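PDB 3WKY: prophenoloxidase b from Marsupenaeus japonicus, which serves as the inactive precursor of a type 3 copper phenoloxidase, which in its active form probably hydroxylates monophenols and oxidises o-diphenols. Local coordinates for residues 196-201 / 223-228; 204-209 / 216-221; 385-388 / 392-395; 340-345 / 398-403. All blocks are in the same frame, centred on the assembly; numbering follows the deposited sequence.

Interaction 1: 196-201 / 223-228; sequences NSFHWH and YYMHHN. With CUO (Cu2-o2 cluster), chain J.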
# COMPACT_ATOMS: atom_id res chain seq x y z
N ASN A 196 33.30 4.36 -21.44
CA ASN A 196 33.19 3.00 -20.95
C ASN A 196 34.55 2.28 -20.90
O ASN A 196 34.82 1.54 -19.97
CB ASN A 196 32.17 2.20 -21.78
CG ASN A 196 30.74 2.54 -21.40
OD1 ASN A 196 30.16 1.90 -20.52
ND2 ASN A 196 30.18 3.56 -22.05
N SER A 197 35.40 2.54 -21.89
CA SER A 197 36.76 1.98 -21.88
C SER A 197 37.61 2.56 -20.76
O SER A 197 38.39 1.84 -20.14
CB SER A 197 37.45 2.22 -23.23
OG SER A 197 36.77 1.50 -24.25
N PHE A 198 37.47 3.85 -20.51
CA PHE A 198 38.16 4.49 -19.39
C PHE A 198 37.77 3.81 -18.07
O PHE A 198 38.61 3.55 -17.21
CB PHE A 198 37.83 5.99 -19.34
CG PHE A 198 38.11 6.63 -18.01
CD1 PHE A 198 39.42 6.83 -17.59
CD2 PHE A 198 37.06 7.04 -17.19
CE1 PHE A 198 39.68 7.43 -16.36
CE2 PHE A 198 37.32 7.65 -15.96
CZ PHE A 198 38.62 7.84 -15.55
N HIS A 199 36.48 3.51 -17.92
CA HIS A 199 36.04 2.84 -16.72
C HIS A 199 36.70 1.45 -16.55
O HIS A 199 37.13 1.09 -15.45
CB HIS A 199 34.51 2.71 -16.76
CG HIS A 199 33.91 2.40 -15.45
ND1 HIS A 199 33.27 1.21 -15.18
CD2 HIS A 199 33.86 3.12 -14.30
CE1 HIS A 199 32.85 1.22 -13.93
NE2 HIS A 199 33.18 2.37 -13.39
N TRP A 200 36.79 0.69 -17.63
CA TRP A 200 37.53 -0.57 -17.63
C TRP A 200 39.00 -0.34 -17.21
O TRP A 200 39.51 -1.01 -16.31
CB TRP A 200 37.43 -1.17 -19.04
CG TRP A 200 38.39 -2.27 -19.47
CD1 TRP A 200 39.65 -2.10 -20.00
CD2 TRP A 200 38.12 -3.69 -19.53
NE1 TRP A 200 40.19 -3.33 -20.34
CE2 TRP A 200 39.27 -4.31 -20.08
CE3 TRP A 200 37.03 -4.48 -19.18
CZ2 TRP A 200 39.36 -5.69 -20.25
CZ3 TRP A 200 37.11 -5.87 -19.36
CH2 TRP A 200 38.27 -6.46 -19.89
N HIS A 201 39.65 0.61 -17.87
CA HIS A 201 41.04 0.92 -17.53
C HIS A 201 41.22 1.32 -16.08
O HIS A 201 42.17 0.87 -15.41
CB HIS A 201 41.60 1.99 -18.46
CG HIS A 201 42.06 1.43 -19.77
ND1 HIS A 201 43.30 0.85 -19.94
CD2 HIS A 201 41.44 1.35 -20.97
CE1 HIS A 201 43.42 0.43 -21.19
NE2 HIS A 201 42.31 0.72 -21.84
N TYR A 223 37.03 7.08 -4.62
CA TYR A 223 36.17 8.24 -4.38
C TYR A 223 36.34 9.32 -5.44
O TYR A 223 35.36 9.79 -6.01
CB TYR A 223 36.46 8.84 -2.99
CG TYR A 223 36.22 10.32 -2.94
CD1 TYR A 223 34.92 10.85 -3.00
CD2 TYR A 223 37.28 11.22 -2.81
CE1 TYR A 223 34.70 12.23 -2.94
CE2 TYR A 223 37.07 12.59 -2.75
CZ TYR A 223 35.78 13.09 -2.81
OH TYR A 223 35.56 14.45 -2.75
N TYR A 224 37.59 9.72 -5.69
CA TYR A 224 37.85 10.91 -6.47
C TYR A 224 37.47 10.76 -7.93
O TYR A 224 36.86 11.65 -8.51
CB TYR A 224 39.33 11.30 -6.36
CG TYR A 224 39.64 12.66 -6.95
CD1 TYR A 224 39.01 13.80 -6.46
CD2 TYR A 224 40.57 12.81 -7.97
CE1 TYR A 224 39.31 15.08 -6.98
CE2 TYR A 224 40.87 14.08 -8.50
CZ TYR A 224 40.24 15.19 -7.99
OH TYR A 224 40.54 16.44 -8.51
N MET A 225 37.83 9.63 -8.54
CA MET A 225 37.49 9.46 -9.94
C MET A 225 35.97 9.42 -10.08
O MET A 225 35.41 10.06 -10.97
CB MET A 225 38.14 8.19 -10.52
CG MET A 225 37.81 7.97 -12.02
SD MET A 225 36.14 7.28 -12.31
CE MET A 225 36.53 5.55 -12.50
N HIS A 226 35.31 8.65 -9.23
CA HIS A 226 33.86 8.53 -9.35
C HIS A 226 33.12 9.82 -9.02
O HIS A 226 32.07 10.09 -9.61
CB HIS A 226 33.33 7.33 -8.56
CG HIS A 226 33.78 6.04 -9.13
ND1 HIS A 226 34.98 5.45 -8.79
CD2 HIS A 226 33.21 5.24 -10.06
CE1 HIS A 226 35.13 4.33 -9.48
NE2 HIS A 226 34.08 4.19 -10.26
N HIS A 227 33.67 10.60 -8.10
CA HIS A 227 33.11 11.91 -7.81
C HIS A 227 33.13 12.77 -9.06
O HIS A 227 32.16 13.45 -9.38
CB HIS A 227 33.91 12.63 -6.72
CG HIS A 227 33.54 14.07 -6.60
ND1 HIS A 227 32.33 14.48 -6.08
CD2 HIS A 227 34.17 15.20 -7.01
CE1 HIS A 227 32.24 15.80 -6.15
NE2 HIS A 227 33.34 16.26 -6.71
N ASN A 228 34.25 12.75 -9.76
CA ASN A 228 34.39 13.53 -10.98
C ASN A 228 33.50 13.01 -12.10
O ASN A 228 32.92 13.79 -12.87
CB ASN A 228 35.87 13.55 -11.40
CG ASN A 228 36.63 14.64 -10.70
OD1 ASN A 228 36.68 15.76 -11.19
ND2 ASN A 228 37.20 14.33 -9.52
CU1 CUO J . 33.59 2.31 -11.24
CU2 CUO J . 30.73 1.24 -9.33
O1 CUO J . 32.63 1.20 -9.88
O2 CUO J . 31.73 1.04 -11.26
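Helical segments 196-201 and 223-228 run almost antiparallel (171°) with axes 12.5 Å apart, and His-199 faces His-226 across the gap. So wide a spacing is bridged by side chains and metal. The NE2 atoms of His-199 and His-226 each lie 2.2 Å from the copper CU1, and His-203 supplies a third ligand. The two imidazoles meet rim to rim with planes at 89°, neither lying over the face of the other. Swinging CG anti to the backbone N (chi1 -163°) carries the His-199 ring across to the metal. Each ring is steered from behind, because ND1 of His-199 bonds to Val-384 O and ND1 of His-226 to Phe-222 O. Beside the copper, Met-225 makes a Met-aromatic contact with Phe-198, approaching obliquely, its SD 5.0 Å from the ring centroid and its CG 3.6 Å from Phe-198 CZ, while its CE comes to 4.0 Å from His-199 CD2. The two helices form the CU1-binding half of the four-helix bundle characteristic of type 3 copper sites. Outward, Ser-197 and Trp-200 lean on helix 134-137, Tyr-223 on helix 391-409, and Tyr-224 and Asn-228 bond to the start of strand 528-534.

Interaction 2: 204-209 / 216-221; sequences LSNPYY and DRRGEL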
# COMPACT_ATOMS: atom_id res chain seq x y z
N LEU A 204 41.10 -1.69 -13.86
CA LEU A 204 42.17 -2.66 -14.07
C LEU A 204 43.52 -2.07 -13.69
O LEU A 204 44.47 -2.81 -13.41
CB LEU A 204 42.13 -3.22 -15.50
CG LEU A 204 40.95 -4.18 -15.69
CD1 LEU A 204 40.80 -4.60 -17.15
CD2 LEU A 204 41.10 -5.42 -14.81
N SER A 205 43.59 -0.74 -13.65
CA SER A 205 44.76 -0.05 -13.10
C SER A 205 44.70 -0.02 -11.58
O SER A 205 45.72 -0.12 -10.90
CB SER A 205 44.82 1.38 -13.64
OG SER A 205 46.00 2.04 -13.19
N ASN A 206 43.49 0.11 -11.05
CA ASN A 206 43.30 0.21 -9.60
C ASN A 206 42.30 -0.81 -9.05
O ASN A 206 41.32 -0.42 -8.40
CB ASN A 206 42.81 1.61 -9.25
CG ASN A 206 43.82 2.65 -9.60
OD1 ASN A 206 44.86 2.74 -8.95
ND2 ASN A 206 43.56 3.43 -10.64
N PRO A 207 42.55 -2.11 -9.28
CA PRO A 207 41.54 -3.09 -8.85
C PRO A 207 41.46 -3.18 -7.34
O PRO A 207 42.46 -3.09 -6.64
CB PRO A 207 42.06 -4.40 -9.45
CG PRO A 207 43.56 -4.21 -9.55
CD PRO A 207 43.75 -2.75 -9.87
N TYR A 208 40.24 -3.36 -6.85
CA TYR A 208 40.02 -3.43 -5.42
C TYR A 208 40.68 -4.66 -4.81
O TYR A 208 40.85 -4.74 -3.58
CB TYR A 208 38.52 -3.39 -5.12
CG TYR A 208 37.74 -4.53 -5.73
CD1 TYR A 208 37.63 -5.74 -5.08
CD2 TYR A 208 37.09 -4.37 -6.96
CE1 TYR A 208 36.90 -6.79 -5.62
CE2 TYR A 208 36.35 -5.42 -7.51
CZ TYR A 208 36.27 -6.62 -6.84
OH TYR A 208 35.55 -7.67 -7.37
N TYR A 209 41.06 -5.61 -5.66
CA TYR A 209 41.69 -6.83 -5.16
C TYR A 209 43.22 -6.75 -5.16
O TYR A 209 43.91 -7.72 -4.83
CB TYR A 209 41.18 -8.06 -5.94
CG TYR A 209 41.05 -7.82 -7.43
CD1 TYR A 209 39.92 -7.21 -7.97
CD2 TYR A 209 42.07 -8.18 -8.29
CE1 TYR A 209 39.81 -6.98 -9.34
CE2 TYR A 209 41.98 -7.97 -9.65
CZ TYR A 209 40.85 -7.37 -10.17
OH TYR A 209 40.77 -7.16 -11.53
N ASP A 216 48.91 3.67 -3.77
CA ASP A 216 48.90 4.70 -2.75
C ASP A 216 47.52 5.35 -2.79
O ASP A 216 47.10 5.83 -3.86
CB ASP A 216 49.99 5.74 -3.06
CG ASP A 216 50.10 6.84 -2.01
OD1 ASP A 216 50.05 6.54 -0.80
OD2 ASP A 216 50.27 8.02 -2.40
N ARG A 217 46.81 5.36 -1.66
CA ARG A 217 45.53 6.08 -1.55
C ARG A 217 44.51 5.63 -2.58
O ARG A 217 43.79 6.45 -3.18
CB ARG A 217 45.78 7.60 -1.62
CG ARG A 217 46.66 8.08 -0.45
CD ARG A 217 47.32 9.43 -0.70
NE ARG A 217 46.35 10.51 -0.80
CZ ARG A 217 46.66 11.79 -1.02
NH1 ARG A 217 47.94 12.16 -1.16
NH2 ARG A 217 45.69 12.69 -1.10
N ARG A 218 44.44 4.32 -2.80
CA ARG A 218 43.58 3.76 -3.84
C ARG A 218 42.09 3.95 -3.50
O ARG A 218 41.27 4.15 -4.39
CB ARG A 218 43.85 2.26 -4.04
CG ARG A 218 43.35 1.70 -5.39
CD ARG A 218 43.20 0.18 -5.35
NE ARG A 218 42.24 -0.16 -4.31
CZ ARG A 218 40.92 -0.07 -4.46
NH1 ARG A 218 40.40 0.28 -5.63
NH2 ARG A 218 40.12 -0.34 -3.44
N GLY A 219 41.77 3.84 -2.22
CA GLY A 219 40.40 4.07 -1.76
C GLY A 219 39.98 5.50 -1.98
O GLY A 219 38.85 5.79 -2.36
N GLU A 220 40.91 6.43 -1.74
CA GLU A 220 40.62 7.82 -2.00
C GLU A 220 40.48 8.08 -3.50
O GLU A 220 39.63 8.89 -3.93
CB GLU A 220 41.72 8.72 -1.39
CG GLU A 220 41.51 10.18 -1.68
CD GLU A 220 42.58 11.03 -1.03
OE1 GLU A 220 43.53 10.42 -0.48
OE2 GLU A 220 42.46 12.28 -1.06
N LEU A 221 41.29 7.41 -4.31
CA LEU A 221 41.20 7.57 -5.76
C LEU A 221 39.88 7.00 -6.28
O LEU A 221 39.31 7.54 -7.23
CB LEU A 221 42.37 6.87 -6.46
CG LEU A 221 42.64 7.27 -7.91
CD1 LEU A 221 43.21 8.70 -8.02
CD2 LEU A 221 43.60 6.27 -8.56
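The guanidinium of Arg-218 lies flat against the backbone of segment 204-209: Tyr-208 CA sits over the centre of one face, 3.6 Å from Arg-218 CZ, and Pro-207 O covers the same face. Its terminal nitrogens also reach helix 334-343, NH1 in a salt bridge with Glu-343 and NH2 in one with Glu-340. The contact closes the turn between two antiparallel helices, 193-205 and 218-239, which carry the histidines of one copper in the type 3 copper fold.

A bend at chi3 (60°) folds the arginine head back over the loop. There NH1 also donates to Asn-206 O, 3.0 Å away, but from above the carbonyl plane and with a bent N-H...O angle of 135°, so this bond is secondary to the carboxylates. A backbone carbonyl and two acids thus hold one buried cation, whose charge is probably balanced by the pair of carboxylates. Nearer the backbone of the arginine, the Asn-206 and Arg-218 side chains slide past one another in opposite directions, CB of the asparagine 3.9 Å from CG of the arginine. Tyr-208 sends its hydroxyl the other way, to the carbonyl of Ala-71, next to Phe-72 of the copper-cluster pocket. On the helical side, Arg-217 occupies the N-cap position and forms a salt bridge with Glu-220, NE to OE1 at 2.8 Å. The Leu-221 and Asn-206 side chains cross at about a right angle; CD2 of the leucine stops 3.5 Å from Asn-206 ND2, which itself hydrogen-bonds to Cys-619 O.

Interaction 3: 385-388 / 392-395; sequences ETAV and VFFR. With CUO (Cu2-o2 cluster), chain J.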
# COMPACT_ATOMS: atom_id res chain seq x y z
N GLU A 385 33.30 -2.61 -18.17
CA GLU A 385 33.35 -2.00 -19.49
C GLU A 385 31.96 -1.63 -20.01
O GLU A 385 31.86 -0.97 -21.05
CB GLU A 385 34.12 -2.88 -20.49
CG GLU A 385 33.40 -4.16 -20.94
CD GLU A 385 33.45 -5.30 -19.93
OE1 GLU A 385 33.82 -5.10 -18.74
OE2 GLU A 385 33.12 -6.43 -20.33
N THR A 386 30.91 -2.02 -19.29
CA THR A 386 29.54 -1.71 -19.73
C THR A 386 28.65 -0.96 -18.72
O THR A 386 27.62 -0.42 -19.10
CB THR A 386 28.76 -3.00 -20.12
OG1 THR A 386 28.76 -3.91 -19.02
CG2 THR A 386 29.38 -3.68 -21.37
N ALA A 387 29.04 -0.94 -17.45
CA ALA A 387 28.14 -0.44 -16.39
C ALA A 387 27.74 1.02 -16.54
O ALA A 387 26.60 1.39 -16.25
CB ALA A 387 28.74 -0.70 -15.00
N VAL A 388 28.67 1.86 -17.01
CA VAL A 388 28.40 3.29 -17.17
C VAL A 388 27.23 3.59 -18.14
O VAL A 388 26.56 4.61 -18.01
CB VAL A 388 29.70 4.04 -17.58
CG1 VAL A 388 29.43 5.52 -17.92
CG2 VAL A 388 30.71 3.94 -16.44
N VAL A 392 21.16 3.74 -14.07
CA VAL A 392 21.24 3.42 -12.66
C VAL A 392 22.68 3.43 -12.14
O VAL A 392 22.90 3.54 -10.93
CB VAL A 392 20.54 2.09 -12.30
CG1 VAL A 392 21.48 0.88 -12.50
CG2 VAL A 392 20.05 2.13 -10.86
N PHE A 393 23.66 3.32 -13.04
CA PHE A 393 25.06 3.48 -12.62
C PHE A 393 25.23 4.78 -11.85
O PHE A 393 25.91 4.84 -10.80
CB PHE A 393 25.99 3.50 -13.84
CG PHE A 393 27.43 3.72 -13.48
CD1 PHE A 393 28.25 2.64 -13.16
CD2 PHE A 393 27.96 5.01 -13.41
CE1 PHE A 393 29.59 2.84 -12.80
CE2 PHE A 393 29.30 5.23 -13.05
CZ PHE A 393 30.11 4.14 -12.74
N PHE A 394 24.64 5.84 -12.38
CA PHE A 394 24.85 7.15 -11.80
C PHE A 394 23.99 7.38 -10.56
O PHE A 394 24.36 8.14 -9.68
CB PHE A 394 24.70 8.24 -12.86
CG PHE A 394 25.79 8.21 -13.89
CD1 PHE A 394 26.97 8.93 -13.69
CD2 PHE A 394 25.67 7.41 -15.02
CE1 PHE A 394 28.01 8.86 -14.62
CE2 PHE A 394 26.69 7.35 -15.96
CZ PHE A 394 27.86 8.09 -15.76
N ARG A 395 22.86 6.69 -10.47
CA ARG A 395 22.10 6.74 -9.24
C ARG A 395 22.86 6.00 -8.13
O ARG A 395 22.88 6.45 -6.98
CB ARG A 395 20.69 6.13 -9.44
CG ARG A 395 19.83 6.88 -10.48
CD ARG A 395 18.32 6.64 -10.23
NE ARG A 395 17.96 7.07 -8.88
CZ ARG A 395 16.93 6.62 -8.18
NH1 ARG A 395 16.13 5.68 -8.69
NH2 ARG A 395 16.71 7.09 -6.95
CU1 CUO J . 33.59 2.31 -11.24
CU2 CUO J . 30.73 1.24 -9.33
O1 CUO J . 32.63 1.20 -9.88
O2 CUO J . 31.73 1.04 -11.26
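Val-388 divides its two methyl groups between two phenylalanine rings. CG2 stands over one face of Phe-393 in a CH-pi contact, 3.9 Å from the ring centroid and only 15° off the normal, whereas CG1 meets the far rim of Phe-394 at its CZ, 3.7 Å away. With CG1 anti to the backbone N (chi1 173°), the fork of the valine opens toward both rings at once. The rings themselves are set rim against face: CD2 of Phe-393 lies above the centre of the Phe-394 ring. Backbone oxygens fill in the remainder of the contact. Val-388 O approaches the edge of Phe-394, 3.4 Å from CE2, and Ala-387 O comes to 3.3 Å from Phe-393 CB, while Ala-387 CB packs 3.8 Å from Phe-393 CD1. No hydrogen bond joins the segments; apolar packing and the valine CH-pi contact hold them together.

This fit probably restricts the rotation of Phe-393, whose CE1 edge points at the bound dioxygen unit, 3.2 Å from O2 of the cluster and near the plane of the ring. The ring also meets His-199 edge-to-face and lies beside His-397, one turn further along its own helix, consistent with an apolar wall shielding the copper-bound oxygen. The loop before helix 391-409 is thereby clamped to that helix. Val-388 reaches on to Leu-195 and Asn-196 of helix 193-205, Leu-229 of helix 218-239 touches both phenylalanines, and Phe-394 stacks with Tyr-233 and packs on helix 187-190.

Interaction 4: 340-345 / 398-403; sequences EALEAG and KFIDNV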
# COMPACT_ATOMS: atom_id res chain seq x y z
N GLU A 340 38.36 2.41 1.03
CA GLU A 340 38.70 0.98 1.07
C GLU A 340 37.59 0.18 1.75
O GLU A 340 37.36 -0.98 1.41
CB GLU A 340 40.02 0.74 1.80
CG GLU A 340 41.27 1.36 1.12
CD GLU A 340 41.76 0.57 -0.10
OE1 GLU A 340 41.03 -0.32 -0.59
OE2 GLU A 340 42.88 0.84 -0.57
N ALA A 341 36.91 0.78 2.72
CA ALA A 341 35.84 0.08 3.43
C ALA A 341 34.57 -0.01 2.57
O ALA A 341 33.82 -1.00 2.64
CB ALA A 341 35.53 0.77 4.76
N LEU A 342 34.33 1.02 1.77
CA LEU A 342 33.09 1.12 1.00
C LEU A 342 33.12 0.36 -0.33
O LEU A 342 32.09 -0.19 -0.75
CB LEU A 342 32.74 2.59 0.76
CG LEU A 342 31.47 2.98 -0.01
CD1 LEU A 342 30.24 2.30 0.62
CD2 LEU A 342 31.30 4.52 -0.03
N GLU A 343 34.28 0.31 -0.99
CA GLU A 343 34.32 -0.27 -2.34
C GLU A 343 33.78 -1.72 -2.47
O GLU A 343 32.93 -1.96 -3.32
CB GLU A 343 35.68 -0.06 -3.07
CG GLU A 343 35.60 -0.49 -4.54
CD GLU A 343 36.85 -0.15 -5.37
OE1 GLU A 343 37.82 0.42 -4.80
OE2 GLU A 343 36.86 -0.45 -6.59
N ALA A 344 34.24 -2.69 -1.67
CA ALA A 344 35.34 -2.56 -0.71
C ALA A 344 36.63 -3.12 -1.32
O ALA A 344 36.59 -3.98 -2.21
CB ALA A 344 35.02 -3.30 0.58
N GLY A 345 37.77 -2.64 -0.82
CA GLY A 345 39.06 -3.18 -1.21
C GLY A 345 39.78 -3.65 0.03
O GLY A 345 39.39 -4.64 0.64
N LYS A 398 25.84 8.22 -7.27
CA LYS A 398 25.44 9.38 -6.48
C LYS A 398 25.26 8.95 -5.01
O LYS A 398 25.66 9.68 -4.11
CB LYS A 398 24.17 10.04 -7.04
CG LYS A 398 23.75 11.29 -6.26
CD LYS A 398 24.74 12.46 -6.48
CE LYS A 398 24.32 13.66 -5.63
NZ LYS A 398 25.08 14.91 -6.02
N PHE A 399 24.69 7.77 -4.77
CA PHE A 399 24.63 7.26 -3.39
C PHE A 399 26.04 7.12 -2.81
O PHE A 399 26.32 7.56 -1.69
CB PHE A 399 23.91 5.90 -3.33
CG PHE A 399 24.30 5.07 -2.13
CD1 PHE A 399 23.99 5.48 -0.85
CD2 PHE A 399 24.98 3.86 -2.30
CE1 PHE A 399 24.37 4.72 0.26
CE2 PHE A 399 25.35 3.10 -1.22
CZ PHE A 399 25.05 3.52 0.07
N ILE A 400 26.93 6.50 -3.58
CA ILE A 400 28.30 6.31 -3.14
C ILE A 400 28.97 7.66 -2.88
O ILE A 400 29.63 7.84 -1.84
CB ILE A 400 29.10 5.46 -4.17
CG1 ILE A 400 28.54 4.03 -4.21
CG2 ILE A 400 30.58 5.43 -3.81
CD1 ILE A 400 28.64 3.29 -2.86
N ASP A 401 28.78 8.62 -3.77
CA ASP A 401 29.40 9.93 -3.56
C ASP A 401 28.80 10.61 -2.33
O ASP A 401 29.49 11.36 -1.62
CB ASP A 401 29.23 10.82 -4.79
CG ASP A 401 30.15 12.03 -4.75
OD1 ASP A 401 31.38 11.85 -4.80
OD2 ASP A 401 29.64 13.17 -4.66
N ASN A 402 27.52 10.37 -2.08
CA ASN A 402 26.87 10.89 -0.87
C ASN A 402 27.52 10.36 0.40
O ASN A 402 27.61 11.09 1.39
CB ASN A 402 25.36 10.54 -0.85
CG ASN A 402 24.54 11.44 -1.74
OD1 ASN A 402 25.02 12.48 -2.23
ND2 ASN A 402 23.26 11.08 -1.94
N VAL A 403 27.92 9.09 0.41
CA VAL A 403 28.60 8.52 1.57
C VAL A 403 29.93 9.26 1.76
O VAL A 403 30.28 9.66 2.87
CB VAL A 403 28.89 7.03 1.40
CG1 VAL A 403 29.57 6.46 2.66
CG2 VAL A 403 27.59 6.24 1.11
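In the apolar layer where helix 334-343 backs onto helix 391-409, Leu-342 drives its isobutyl end between Ile-400 and Val-403, two residues spaced about one helical turn apart. Its branches take different partners. CD1 lies 4.0 Å from Ile-400 CD1, and CD2 meets Val-403 CG1 at 3.7 Å. Toward the valine the approach is tip to tip; the leucine and isoleucine side chains slide past each other in opposite directions, and Leu-342 CD2 also lies 4.0 Å from Ile-400 CG2. With CG anti to the backbone N (chi1 -179°), the leucine carries both methyls toward helix 391-409.

Helix 391-409 belongs to the helical core that carries the copper ligands of a type 3 site, and this contact lies one layer behind the metals: the Ile-400 side chain is about 6 Å from the cluster and touches the ligand-pocket residue His-357. That histidine is steered from segment 340-345, since its ND1 hydrogen-bonds to Glu-343 O and its backbone pairs with that of Leu-342. The chain then turns sharply through a cis peptide between Glu-343 and Ala-344, and Gly-345 N reaches back to Glu-340 O at 2.8 Å. Around the leucine and valine the layer is continued by helix 294-310, with Leu-304 against Leu-342 and Ile-308 against Val-403; Ile-356 adds to it from helix 356-365.

From the N terminus, interaction 1 comes first: helix 193-205 leads into helix 218-239, and their pairing encloses 21 intervening residues. Interaction 2 sits within that loop and pins its turn. Further on, interaction 4 spans 52 residues between helix 334-343 and helix 391-409, and within this span interaction 3 fastens a short loop to the start of the latter helix. The chain thus forms two nested pairs in series, with no crossing. Space joins what sequence separates: interactions 1 and 3 share the copper-dioxygen cluster, salt bridges tie interaction 2 to interaction 4, and a probable hydrogen bond from His-227 to Asp-401 links interactions 1 and 4.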